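Local coordinates for protein agmatine N-acetyltransferase (Drosophila melanogaster, PDB 7CIW) that transfers the acetyl group of acetyl-CoA to the primary amine of agmatine, and probably acylates arylalkylamines such as dopamine and serotonin, at residues 71-76 and 131-136; 10-15 and 64-69; 139-144 and 172-177. The protein carries 1 engineered substitution. All blocks are in the same frame, centred on the assembly; numbering follows the deposited sequence.

Contact 1. Residues 71-76 and 131-136; sequences IVAAVV and LGVDPQ. With COA (coenzyme A), chain B; G0R (N-(4-carbamimidamidobutyl)ethanamide), chain C.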
loop_
_atom_site.group_PDB
_atom_site.type_symbol
_atom_site.label_atom_id
_atom_site.label_comp_id
_atom_site.label_asym_id
_atom_site.label_seq_id
_atom_site.Cartn_x
_atom_site.Cartn_y
_atom_site.Cartn_z
ATOM N N ILE A 71 10.650 15.010 -1.336
ATOM C CA ILE A 71 10.101 13.780 -0.769
ATOM C C ILE A 71 11.051 12.629 -1.070
ATOM O O ILE A 71 11.421 12.401 -2.227
ATOM C CB ILE A 71 8.695 13.498 -1.322
ATOM C CG1 ILE A 71 7.730 14.603 -0.899
ATOM C CG2 ILE A 71 8.207 12.115 -0.858
ATOM C CD1 ILE A 71 6.419 14.592 -1.679
ATOM N N VAL A 72 11.456 11.910 -0.023
ATOM C CA VAL A 72 12.335 10.756 -0.163
ATOM C C VAL A 72 11.664 9.461 0.267
ATOM O O VAL A 72 12.249 8.383 0.081
ATOM C CB VAL A 72 13.662 10.961 0.607
ATOM C CG1 VAL A 72 14.460 12.081 -0.042
ATOM C CG2 VAL A 72 13.405 11.290 2.073
ATOM N N ALA A 73 10.456 9.525 0.815
ATOM C CA ALA A 73 9.707 8.328 1.170
ATOM C C ALA A 73 8.250 8.732 1.355
ATOM O O ALA A 73 7.952 9.888 1.659
ATOM C CB ALA A 73 10.259 7.667 2.440
ATOM N N ALA A 74 7.346 7.777 1.174
ATOM C CA ALA A 74 5.932 8.096 1.299
ATOM C C ALA A 74 5.143 6.861 1.693
ATOM O O ALA A 74 5.496 5.738 1.325
ATOM C CB ALA A 74 5.359 8.657 -0.013
ATOM N N VAL A 75 4.047 7.085 2.420
ATOM C CA VAL A 75 3.089 6.032 2.737
ATOM C C VAL A 75 1.683 6.563 2.493
ATOM O O VAL A 75 1.378 7.723 2.789
ATOM C CB VAL A 75 3.284 5.519 4.187
ATOM C CG1 VAL A 75 3.012 6.633 5.225
ATOM C CG2 VAL A 75 2.444 4.249 4.454
ATOM N N VAL A 76 0.845 5.736 1.883
ATOM C CA VAL A 76 -0.539 6.084 1.592
ATOM C C VAL A 76 -1.402 5.056 2.299
ATOM O O VAL A 76 -1.220 3.851 2.095
ATOM C CB VAL A 76 -0.817 6.096 0.080
ATOM C CG1 VAL A 76 -2.309 6.265 -0.190
ATOM C CG2 VAL A 76 -0.018 7.192 -0.602
ATOM N N LEU A 131 3.668 2.060 -0.002
ATOM C CA LEU A 131 4.852 2.405 0.785
ATOM C C LEU A 131 6.049 2.390 -0.147
ATOM O O LEU A 131 6.306 1.369 -0.786
ATOM C CB LEU A 131 5.047 1.408 1.926
ATOM C CG LEU A 131 6.237 1.716 2.825
ATOM C CD1 LEU A 131 5.949 2.935 3.674
ATOM C CD2 LEU A 131 6.539 0.498 3.693
ATOM N N GLY A 132 6.788 3.499 -0.220
ATOM C CA GLY A 132 7.972 3.555 -1.070
ATOM C C GLY A 132 9.033 4.446 -0.468
ATOM O O GLY A 132 8.728 5.422 0.222
ATOM N N VAL A 133 10.297 4.090 -0.717
ATOM C CA VAL A 133 11.463 4.830 -0.242
ATOM C C VAL A 133 12.404 5.033 -1.425
ATOM O O VAL A 133 12.629 4.099 -2.200
ATOM C CB VAL A 133 12.189 4.088 0.900
ATOM C CG1 VAL A 133 13.453 4.831 1.301
ATOM C CG2 VAL A 133 11.281 3.952 2.120
ATOM N N ASP A 134 12.919 6.256 -1.574
ATOM C CA ASP A 134 13.949 6.561 -2.562
ATOM C C ASP A 134 15.096 5.562 -2.428
ATOM O O ASP A 134 15.585 5.336 -1.312
ATOM C CB ASP A 134 14.445 7.996 -2.334
ATOM C CG ASP A 134 15.406 8.501 -3.413
ATOM O OD1 ASP A 134 16.350 7.793 -3.811
ATOM O OD2 ASP A 134 15.236 9.663 -3.826
ATOM N N PRO A 135 15.541 4.945 -3.522
ATOM C CA PRO A 135 16.634 3.963 -3.431
ATOM C C PRO A 135 17.860 4.486 -2.709
ATOM O O PRO A 135 18.539 3.718 -2.018
ATOM C CB PRO A 135 16.931 3.651 -4.903
ATOM C CG PRO A 135 15.641 3.921 -5.601
ATOM C CD PRO A 135 15.052 5.102 -4.899
ATOM N N GLN A 136 18.146 5.786 -2.814
ATOM C CA GLN A 136 19.303 6.350 -2.135
ATOM C C GLN A 136 19.135 6.407 -0.624
ATOM O O GLN A 136 20.124 6.607 0.088
ATOM C CB GLN A 136 19.581 7.752 -2.671
ATOM C CG GLN A 136 20.214 7.755 -4.041
ATOM C CD GLN A 136 20.731 9.118 -4.435
ATOM O OE1 GLN A 136 20.021 10.123 -4.324
ATOM N NE2 GLN A 136 21.975 9.165 -4.902
HETATM N N1A COA B . 15.790 -3.870 -3.157
HETATM C C2A COA B . 16.907 -4.440 -2.627
HETATM N N3A COA B . 17.162 -4.352 -1.279
HETATM C C4A COA B . 16.311 -3.700 -0.470
HETATM C C5A COA B . 15.215 -3.135 -0.998
HETATM C C6A COA B . 14.961 -3.232 -2.351
HETATM N N6A COA B . 13.919 -2.791 -3.365
HETATM N N7A COA B . 14.502 -2.535 -0.011
HETATM C C8A COA B . 15.156 -2.720 1.143
HETATM N N9A COA B . 16.253 -3.438 0.861
HETATM C C1B COA B . 17.294 -3.883 1.584
HETATM C C2B COA B . 17.974 -2.632 2.193
HETATM O O2B COA B . 18.918 -1.992 1.247
HETATM C C3B COA B . 18.534 -3.053 3.345
HETATM O O3B COA B . 19.733 -3.858 3.180
HETATM P P3B COA B . 21.275 -3.234 3.210
HETATM O O7A COA B . 21.334 -2.020 4.116
HETATM O O8A COA B . 22.264 -4.328 3.622
HETATM O O9A COA B . 21.562 -2.821 1.773
HETATM C C4B COA B . 17.458 -4.140 3.921
HETATM O O4B COA B . 16.800 -4.624 2.875
HETATM C C5B COA B . 16.535 -3.531 4.948
HETATM O O5B COA B . 16.134 -2.256 4.465
HETATM P P1A COA B . 14.750 -1.511 5.050
HETATM O O1A COA B . 13.830 -2.463 5.819
HETATM O O2A COA B . 15.150 -0.286 5.858
HETATM O O3A COA B . 13.945 -1.070 3.692
HETATM P P2A COA B . 13.317 0.408 3.348
HETATM O O4A COA B . 14.418 1.404 3.137
HETATM O O5A COA B . 12.335 0.806 4.426
HETATM O O6A COA B . 12.575 0.082 1.916
HETATM C CBP COA B . 10.676 -0.526 0.738
HETATM C CCP COA B . 11.582 -0.889 1.886
HETATM C CDP COA B . 9.896 0.770 1.144
HETATM C CEP COA B . 9.684 -1.667 0.469
HETATM C CAP COA B . 11.542 -0.324 -0.503
HETATM O OAP COA B . 12.089 -1.566 -0.876
HETATM C C9P COA B . 10.777 0.234 -1.720
HETATM O O9P COA B . 10.474 1.383 -1.820
HETATM N N8P COA B . 10.456 -0.681 -2.797
HETATM C C7P COA B . 9.783 -0.227 -4.028
HETATM C C6P COA B . 8.216 -0.004 -3.885
HETATM C C5P COA B . 7.665 -1.240 -3.220
HETATM O O5P COA B . 7.851 -2.343 -3.663
HETATM N N4P COA B . 6.868 -1.001 -1.983
HETATM C C3P COA B . 6.292 -2.056 -1.164
HETATM C C2P COA B . 5.170 -2.822 -1.867
HETATM S S1P COA B . 4.551 -3.852 -0.502
HETATM C C10 G0R C . -1.268 0.096 -6.939
HETATM N N12 G0R C . -0.529 -0.182 -8.164
HETATM C C1 G0R C . 2.057 -1.180 0.773
HETATM C C2 G0R C . 2.039 -1.424 -0.734
HETATM C C5 G0R C . 1.156 -2.751 -2.697
HETATM C C6 G0R C . -0.138 -2.211 -3.312
HETATM C C7 G0R C . -0.328 -2.649 -4.769
HETATM C C8 G0R C . -0.040 -1.581 -5.831
HETATM N N4 G0R C . 1.207 -2.483 -1.269
HETATM N N9 G0R C . -1.047 -0.544 -5.881
HETATM N N11 G0R C . -2.274 1.128 -6.922
HETATM O O3 G0R C . 2.688 -0.743 -1.457
#
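Val75 and Leu131 meet in the tightly packed part of this contact. Leu131 CG is anti to the backbone N (chi1 -178°), and from there CD1 comes to 3.7 Å from Val75 CB. On the same face, Ala73 CB touches Val133 CG2 at 3.9 Å, under Leu146 and Met147 of helix 142-156. The strands run antiparallel. Ala74 and Gly132 form a hydrogen-bonded pair, with Ala74 N to Gly132 O at 2.9 Å and Gly132 N to Ala74 O at 3.0 Å. Asp134 N adds a bond of 2.8 Å to Val72 O. In contrast to the packed face, Pro135 and Gln136 are exposed and make no contact with 71-76. Asp134 OD1 accepts from Gln136 N at 2.9 Å in an Asx turn, and Asp134 OD2 forms a salt bridge with Arg70. At the other edge of strand 131-133, Leu131 O accepts from coenzyme A N4P at 2.7 Å, and Val133 N donates to O9P at 2.9 Å. Leu131 N also makes a weak bond to O3 of N-acetylagmatine. The pantetheine thus pairs with this strand much as another strand would, as in other GNAT enzymes. One edge joins strand 70-80; the other offers a carbonyl and an N-H to the pantetheine amides.

Contact 2. Residues 10-15 and 64-69; sequences VVRQVD and VALHEG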
loop_
_atom_site.group_PDB
_atom_site.type_symbol
_atom_site.label_atom_id
_atom_site.label_comp_id
_atom_site.label_asym_id
_atom_site.label_seq_id
_atom_site.Cartn_x
_atom_site.Cartn_y
_atom_site.Cartn_z
ATOM N N VAL A 10 12.395 14.830 7.872
ATOM C CA VAL A 10 11.220 15.183 8.654
ATOM C C VAL A 10 10.036 14.453 8.047
ATOM O O VAL A 10 9.907 14.397 6.822
ATOM C CB VAL A 10 10.952 16.703 8.641
ATOM C CG1 VAL A 10 9.840 17.060 9.626
ATOM C CG2 VAL A 10 12.219 17.476 8.927
ATOM N N VAL A 11 9.172 13.909 8.893
ATOM C CA VAL A 11 7.937 13.287 8.427
ATOM C C VAL A 11 6.809 14.310 8.520
ATOM O O VAL A 11 6.649 14.989 9.543
ATOM C CB VAL A 11 7.619 12.017 9.234
ATOM C CG1 VAL A 11 6.213 11.523 8.934
ATOM C CG2 VAL A 11 8.631 10.941 8.910
ATOM N N ARG A 12 6.046 14.448 7.438
ATOM C CA ARG A 12 4.936 15.389 7.377
ATOM C C ARG A 12 3.706 14.690 6.823
ATOM O O ARG A 12 3.799 13.714 6.079
ATOM C CB ARG A 12 5.246 16.604 6.487
ATOM C CG ARG A 12 6.528 17.328 6.822
ATOM C CD ARG A 12 6.321 18.283 7.983
ATOM N NE ARG A 12 5.315 19.312 7.711
ATOM C CZ ARG A 12 5.539 20.414 6.996
ATOM N NH1 ARG A 12 6.740 20.640 6.480
ATOM N NH2 ARG A 12 4.561 21.291 6.800
ATOM N N GLN A 13 2.547 15.231 7.170
ATOM C CA GLN A 13 1.302 14.782 6.572
ATOM C C GLN A 13 1.142 15.414 5.197
ATOM O O GLN A 13 1.416 16.604 5.010
ATOM C CB GLN A 13 0.129 15.160 7.473
ATOM C CG GLN A 13 -1.226 14.659 7.031
ATOM C CD GLN A 13 -2.313 15.169 7.955
ATOM O OE1 GLN A 13 -2.673 16.341 7.913
ATOM N NE2 GLN A 13 -2.815 14.298 8.818
ATOM N N VAL A 14 0.706 14.609 4.226
ATOM C CA VAL A 14 0.406 15.138 2.902
ATOM C C VAL A 14 -0.865 15.969 2.978
ATOM O O VAL A 14 -1.913 15.489 3.433
ATOM C CB VAL A 14 0.259 14.003 1.881
ATOM C CG1 VAL A 14 -0.038 14.567 0.492
ATOM C CG2 VAL A 14 1.512 13.147 1.858
ATOM N N ASP A 15 -0.789 17.211 2.521
ATOM C CA ASP A 15 -1.928 18.109 2.609
ATOM C C ASP A 15 -2.722 18.102 1.312
ATOM O O ASP A 15 -2.164 17.947 0.222
ATOM C CB ASP A 15 -1.478 19.532 2.937
ATOM C CG ASP A 15 -2.646 20.467 3.146
ATOM O OD1 ASP A 15 -2.725 21.491 2.432
ATOM O OD2 ASP A 15 -3.499 20.161 4.013
ATOM N N VAL A 64 4.740 11.768 4.234
ATOM C CA VAL A 64 5.982 11.773 3.474
ATOM C C VAL A 64 7.151 12.101 4.386
ATOM O O VAL A 64 7.011 12.802 5.392
ATOM C CB VAL A 64 5.935 12.766 2.294
ATOM C CG1 VAL A 64 4.946 12.281 1.241
ATOM C CG2 VAL A 64 5.587 14.178 2.770
ATOM N N ALA A 65 8.321 11.593 4.015
ATOM C CA ALA A 65 9.584 12.019 4.603
ATOM C C ALA A 65 10.246 13.022 3.667
ATOM O O ALA A 65 10.358 12.771 2.461
ATOM C CB ALA A 65 10.507 10.822 4.847
ATOM N N LEU A 66 10.654 14.160 4.226
ATOM C CA LEU A 66 11.198 15.290 3.489
ATOM C C LEU A 66 12.663 15.480 3.841
ATOM O O LEU A 66 13.046 15.369 5.007
ATOM C CB LEU A 66 10.461 16.589 3.833
ATOM C CG LEU A 66 9.016 16.798 3.427
ATOM C CD1 LEU A 66 8.537 18.167 3.927
ATOM C CD2 LEU A 66 8.906 16.697 1.923
ATOM N N HIS A 67 13.462 15.795 2.828
ATOM C CA HIS A 67 14.867 16.156 2.994
ATOM C C HIS A 67 15.134 17.299 2.024
ATOM O O HIS A 67 15.066 17.102 0.809
ATOM C CB HIS A 67 15.778 14.957 2.724
ATOM C CG HIS A 67 17.227 15.311 2.625
ATOM N ND1 HIS A 67 17.993 15.617 3.730
ATOM C CD2 HIS A 67 18.048 15.422 1.554
ATOM C CE1 HIS A 67 19.226 15.899 3.343
ATOM N NE2 HIS A 67 19.285 15.788 2.027
ATOM N N GLU A 68 15.389 18.498 2.556
ATOM C CA GLU A 68 15.594 19.703 1.743
ATOM C C GLU A 68 14.388 19.997 0.854
ATOM O O GLU A 68 14.529 20.419 -0.296
ATOM C CB GLU A 68 16.865 19.597 0.899
ATOM C CG GLU A 68 18.116 19.265 1.689
ATOM C CD GLU A 68 19.381 19.667 0.956
ATOM O OE1 GLU A 68 20.465 19.650 1.576
ATOM O OE2 GLU A 68 19.291 20.005 -0.245
ATOM N N GLY A 69 13.191 19.781 1.386
ATOM C CA GLY A 69 11.976 20.001 0.638
ATOM C C GLY A 69 11.618 18.913 -0.350
ATOM O O GLY A 69 10.547 18.988 -0.961
#
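The N-terminal part of the mixed GNAT sheet holds this antiparallel pair, in which Val10, Val11 and Arg12 lie against Leu66, Ala65 and Val64. The short axes make an angle of 132°, so the pair is strongly twisted. Two hydrogen-bonded pairs flank the non-hydrogen-bonded pair Val11 and Ala65. Leu66 N donates to Val10 O at 2.7 Å, and Val10 N returns a bond to Leu66 O at 3.0 Å. Arg12 N reaches Val64 O at 2.8 Å, and Val64 N reaches Arg12 O at the same distance of 2.8 Å.

The side chains of Arg12, Leu66 and Val64 lie on one face. Leu66 CD1 touches Arg12 CG at 3.6 Å, and the two side chains cross obliquely. Arg12 CG is anti to the carbonyl carbon (chi1 -53°). The chain then bends at chi2 and chi3, and Arg12 NH1 lies 4.0 Å from Leu66 CD1. The apolar contact with the leucine is made through Arg12 CG, while Arg12 NE makes a weak hydrogen bond to Met1 O.

Val14 follows the strand and closes the other end. Its CG2 meets Val64 CG1 at 3.6 Å, with the side chains at about a right angle. Leu22 of helix 19-30 touches both valines and covers this buried corner. On the opposite face Val11 and Ala65 meet loosely, with Val11 CG2 4.5 Å from Ala65 CB. Ala65 also packs on Ala73 of strand 70-80. Strand 2-4 continues the sheet beyond strand 10-13.

The contact joins strand 10-13 to strand 62-67 through four backbone bonds, and its side chains add apolar packing, with the aliphatic part of an arginine serving at the partly exposed end.

Contact 3. Residues 139-144 and 172-177; sequences GRNLGG and ARLVQR. With COA (coenzyme A), chain B.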
loop_
_atom_site.group_PDB
_atom_site.type_symbol
_atom_site.label_atom_id
_atom_site.label_comp_id
_atom_site.label_asym_id
_atom_site.label_seq_id
_atom_site.Cartn_x
_atom_site.Cartn_y
_atom_site.Cartn_z
ATOM N N GLY A 139 17.302 1.167 3.430
ATOM C CA GLY A 139 18.135 0.581 4.462
ATOM C C GLY A 139 18.360 1.464 5.667
ATOM O O GLY A 139 19.231 1.159 6.493
ATOM N N ARG A 140 17.602 2.553 5.792
ATOM C CA ARG A 140 17.703 3.469 6.920
ATOM C C ARG A 140 16.411 3.499 7.729
ATOM O O ARG A 140 16.156 4.471 8.446
ATOM C CB ARG A 140 18.062 4.882 6.450
ATOM C CG ARG A 140 19.099 4.961 5.331
ATOM C CD ARG A 140 20.362 4.183 5.661
ATOM N NE ARG A 140 21.450 5.042 6.122
ATOM C CZ ARG A 140 22.575 4.586 6.664
ATOM N NH1 ARG A 140 22.757 3.280 6.811
ATOM N NH2 ARG A 140 23.517 5.433 7.057
ATOM N N ASN A 141 15.586 2.458 7.594
ATOM C CA ASN A 141 14.322 2.306 8.327
ATOM C C ASN A 141 13.365 3.480 8.097
ATOM O O ASN A 141 12.544 3.806 8.956
ATOM C CB ASN A 141 14.569 2.094 9.825
ATOM C CG ASN A 141 13.333 1.594 10.555
ATOM O OD1 ASN A 141 12.766 0.555 10.210
ATOM N ND2 ASN A 141 12.902 2.346 11.560
ATOM N N LEU A 142 13.434 4.137 6.939
ATOM C CA LEU A 142 12.404 5.129 6.634
ATOM C C LEU A 142 11.049 4.462 6.422
ATOM O O LEU A 142 10.007 5.013 6.802
ATOM C CB LEU A 142 12.789 5.943 5.402
ATOM C CG LEU A 142 13.966 6.906 5.541
ATOM C CD1 LEU A 142 13.971 7.869 4.366
ATOM C CD2 LEU A 142 13.888 7.645 6.859
ATOM N N GLY A 143 11.036 3.283 5.808
ATOM C CA GLY A 143 9.778 2.568 5.667
ATOM C C GLY A 143 9.153 2.275 7.015
ATOM O O GLY A 143 7.968 2.528 7.238
ATOM N N GLY A 144 9.959 1.769 7.950
ATOM C CA GLY A 144 9.433 1.469 9.271
ATOM C C GLY A 144 8.956 2.706 10.003
ATOM O O GLY A 144 7.939 2.672 10.701
ATOM N N ALA A 172 7.461 -7.197 3.319
ATOM C CA ALA A 172 7.146 -8.259 4.271
ATOM C C ALA A 172 8.188 -8.322 5.382
ATOM O O ALA A 172 7.843 -8.379 6.568
ATOM C CB ALA A 172 7.035 -9.601 3.549
ATOM N N ARG A 173 9.474 -8.288 5.016
ATOM C CA ARG A 173 10.530 -8.345 6.025
ATOM C C ARG A 173 10.489 -7.132 6.947
ATOM O O ARG A 173 10.758 -7.246 8.152
ATOM C CB ARG A 173 11.890 -8.457 5.343
ATOM C CG ARG A 173 12.128 -9.817 4.706
ATOM C CD ARG A 173 13.233 -9.737 3.683
ATOM N NE ARG A 173 13.257 -10.928 2.840
ATOM C CZ ARG A 173 14.067 -11.078 1.799
ATOM N NH1 ARG A 173 14.931 -10.120 1.477
ATOM N NH2 ARG A 173 14.016 -12.190 1.082
ATOM N N LEU A 174 10.170 -5.960 6.397
ATOM C CA LEU A 174 10.058 -4.759 7.221
ATOM C C LEU A 174 8.965 -4.907 8.278
ATOM O O LEU A 174 9.187 -4.611 9.461
ATOM C CB LEU A 174 9.789 -3.543 6.329
ATOM C CG LEU A 174 9.241 -2.330 7.076
ATOM C CD1 LEU A 174 10.314 -1.818 8.025
ATOM C CD2 LEU A 174 8.792 -1.232 6.134
ATOM N N VAL A 175 7.776 -5.367 7.879
ATOM C CA VAL A 175 6.684 -5.375 8.841
ATOM C C VAL A 175 6.844 -6.523 9.817
ATOM O O VAL A 175 6.370 -6.442 10.947
ATOM C CB VAL A 175 5.309 -5.401 8.144
ATOM C CG1 VAL A 175 5.133 -4.144 7.319
ATOM C CG2 VAL A 175 5.158 -6.622 7.264
ATOM N N GLN A 176 7.533 -7.592 9.417
ATOM C CA GLN A 176 7.924 -8.613 10.386
ATOM C C GLN A 176 8.761 -8.006 11.504
ATOM O O GLN A 176 8.560 -8.300 12.688
ATOM C CB GLN A 176 8.717 -9.711 9.691
ATOM C CG GLN A 176 7.903 -10.667 8.883
ATOM C CD GLN A 176 8.771 -11.754 8.302
ATOM O OE1 GLN A 176 9.889 -11.493 7.842
ATOM N NE2 GLN A 176 8.284 -12.987 8.349
ATOM N N ARG A 177 9.739 -7.183 11.132
ATOM C CA ARG A 177 10.573 -6.509 12.117
ATOM C C ARG A 177 9.745 -5.598 13.013
ATOM O O ARG A 177 10.070 -5.418 14.192
ATOM C CB ARG A 177 11.676 -5.736 11.381
ATOM C CG ARG A 177 12.205 -4.494 12.048
ATOM C CD ARG A 177 13.497 -4.076 11.368
ATOM N NE ARG A 177 13.340 -2.919 10.485
ATOM C CZ ARG A 177 13.577 -2.925 9.173
ATOM N NH1 ARG A 177 13.977 -4.033 8.560
ATOM N NH2 ARG A 177 13.418 -1.813 8.469
HETATM N N1A COA B . 15.790 -3.870 -3.157
HETATM C C2A COA B . 16.907 -4.440 -2.627
HETATM N N3A COA B . 17.162 -4.352 -1.279
HETATM C C4A COA B . 16.311 -3.700 -0.470
HETATM C C5A COA B . 15.215 -3.135 -0.998
HETATM C C6A COA B . 14.961 -3.232 -2.351
HETATM N N6A COA B . 13.919 -2.791 -3.365
HETATM N N7A COA B . 14.502 -2.535 -0.011
HETATM C C8A COA B . 15.156 -2.720 1.143
HETATM N N9A COA B . 16.253 -3.438 0.861
HETATM C C1B COA B . 17.294 -3.883 1.584
HETATM C C2B COA B . 17.974 -2.632 2.193
HETATM O O2B COA B . 18.918 -1.992 1.247
HETATM C C3B COA B . 18.534 -3.053 3.345
HETATM O O3B COA B . 19.733 -3.858 3.180
HETATM P P3B COA B . 21.275 -3.234 3.210
HETATM O O7A COA B . 21.334 -2.020 4.116
HETATM O O8A COA B . 22.264 -4.328 3.622
HETATM O O9A COA B . 21.562 -2.821 1.773
HETATM C C4B COA B . 17.458 -4.140 3.921
HETATM O O4B COA B . 16.800 -4.624 2.875
HETATM C C5B COA B . 16.535 -3.531 4.948
HETATM O O5B COA B . 16.134 -2.256 4.465
HETATM P P1A COA B . 14.750 -1.511 5.050
HETATM O O1A COA B . 13.830 -2.463 5.819
HETATM O O2A COA B . 15.150 -0.286 5.858
HETATM O O3A COA B . 13.945 -1.070 3.692
HETATM P P2A COA B . 13.317 0.408 3.348
HETATM O O4A COA B . 14.418 1.404 3.137
HETATM O O5A COA B . 12.335 0.806 4.426
HETATM O O6A COA B . 12.575 0.082 1.916
HETATM C CBP COA B . 10.676 -0.526 0.738
HETATM C CCP COA B . 11.582 -0.889 1.886
HETATM C CDP COA B . 9.896 0.770 1.144
HETATM C CEP COA B . 9.684 -1.667 0.469
HETATM C CAP COA B . 11.542 -0.324 -0.503
HETATM O OAP COA B . 12.089 -1.566 -0.876
HETATM C C9P COA B . 10.777 0.234 -1.720
HETATM O O9P COA B . 10.474 1.383 -1.820
HETATM N N8P COA B . 10.456 -0.681 -2.797
HETATM C C7P COA B . 9.783 -0.227 -4.028
HETATM C C6P COA B . 8.216 -0.004 -3.885
HETATM C C5P COA B . 7.665 -1.240 -3.220
HETATM O O5P COA B . 7.851 -2.343 -3.663
HETATM N N4P COA B . 6.868 -1.001 -1.983
HETATM C C3P COA B . 6.292 -2.056 -1.164
HETATM C C2P COA B . 5.170 -2.822 -1.867
HETATM S S1P COA B . 4.551 -3.852 -0.502
HETATM O O HOH W 1 12.320 -1.192 12.297
#
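The guanidinium of Arg177 is the flat group at the centre of this contact, with Asn141 OD1 at its edge. On one face lies Leu174 CA of its own helix, 4.1 Å above the plane and offset toward the rim. In the plane, at the edges, are Asn141 OD1, O1A of coenzyme A and a water. Arg177 NH2 donates to Asn141 OD1 at 3.0 Å, nearly straight at 166°, on a lone pair of the amide oxygen. The amide and guanidinium planes are 58° apart. O1A is gripped twice, by Arg177 NH2 at 2.8 Å and by Arg177 NH1 at 3.2 Å. The water accepts from Arg177 NE at 2.7 Å and donates to Asn141 OD1 at 2.8 Å. Asn141 CG is anti to its backbone N (chi1 -166°), and from there OD1 meets the Arg177 edge.

Below this polar edge Leu174 packs on bare backbone. Its CD2 lies 3.6 Å from Gly143 C, and its CD1 lies 3.6 Å from Gly144 N. A side chain on Gly143 would clash with O5A of coenzyme A and press on Leu174. Gly139 N and Asn141 N donate to phosphate oxygens of the cofactor, and Gly143 N makes a weak bond there. This is the pyrophosphate-binding loop of GNAT enzymes, at the start of helix 142-156.

An alanine in place of Asn141 would lack OD1 and would probably leave Arg177 NH2 and the water without that acceptor, and the guanidinium freer to turn away from O1A.

Backbone N-H groups and one arginine thus share the pyrophosphate. Asn141 acts in both shells, through its N on the phosphate and its OD1 on the arginine. The positive charge at this edge probably helps to offset the charge of the phosphates.

Overall arrangement
The touching residues of contact 1 are all buried, contact 3 is mostly buried but has the exposed Arg177, and contact 2 is partly buried at the N-terminal side of the sheet. Contacts 1 and 2 belong to one sheet and join directly: Ala65 of contact 2 is bonded through its backbone to Val72 and Ala73 of contact 1. Contact 3 meets contact 1 where Leu174 touches Leu131 and Gly143 lies by Val133. Contacts 1 and 3 both hold coenzyme A, contact 1 by a strand-edge carbonyl and N-H on the pantetheine, contact 3 by loop amides and an arginine on the pyrophosphate. Contact 2 touches neither ligand and is backbone pairing with apolar packing.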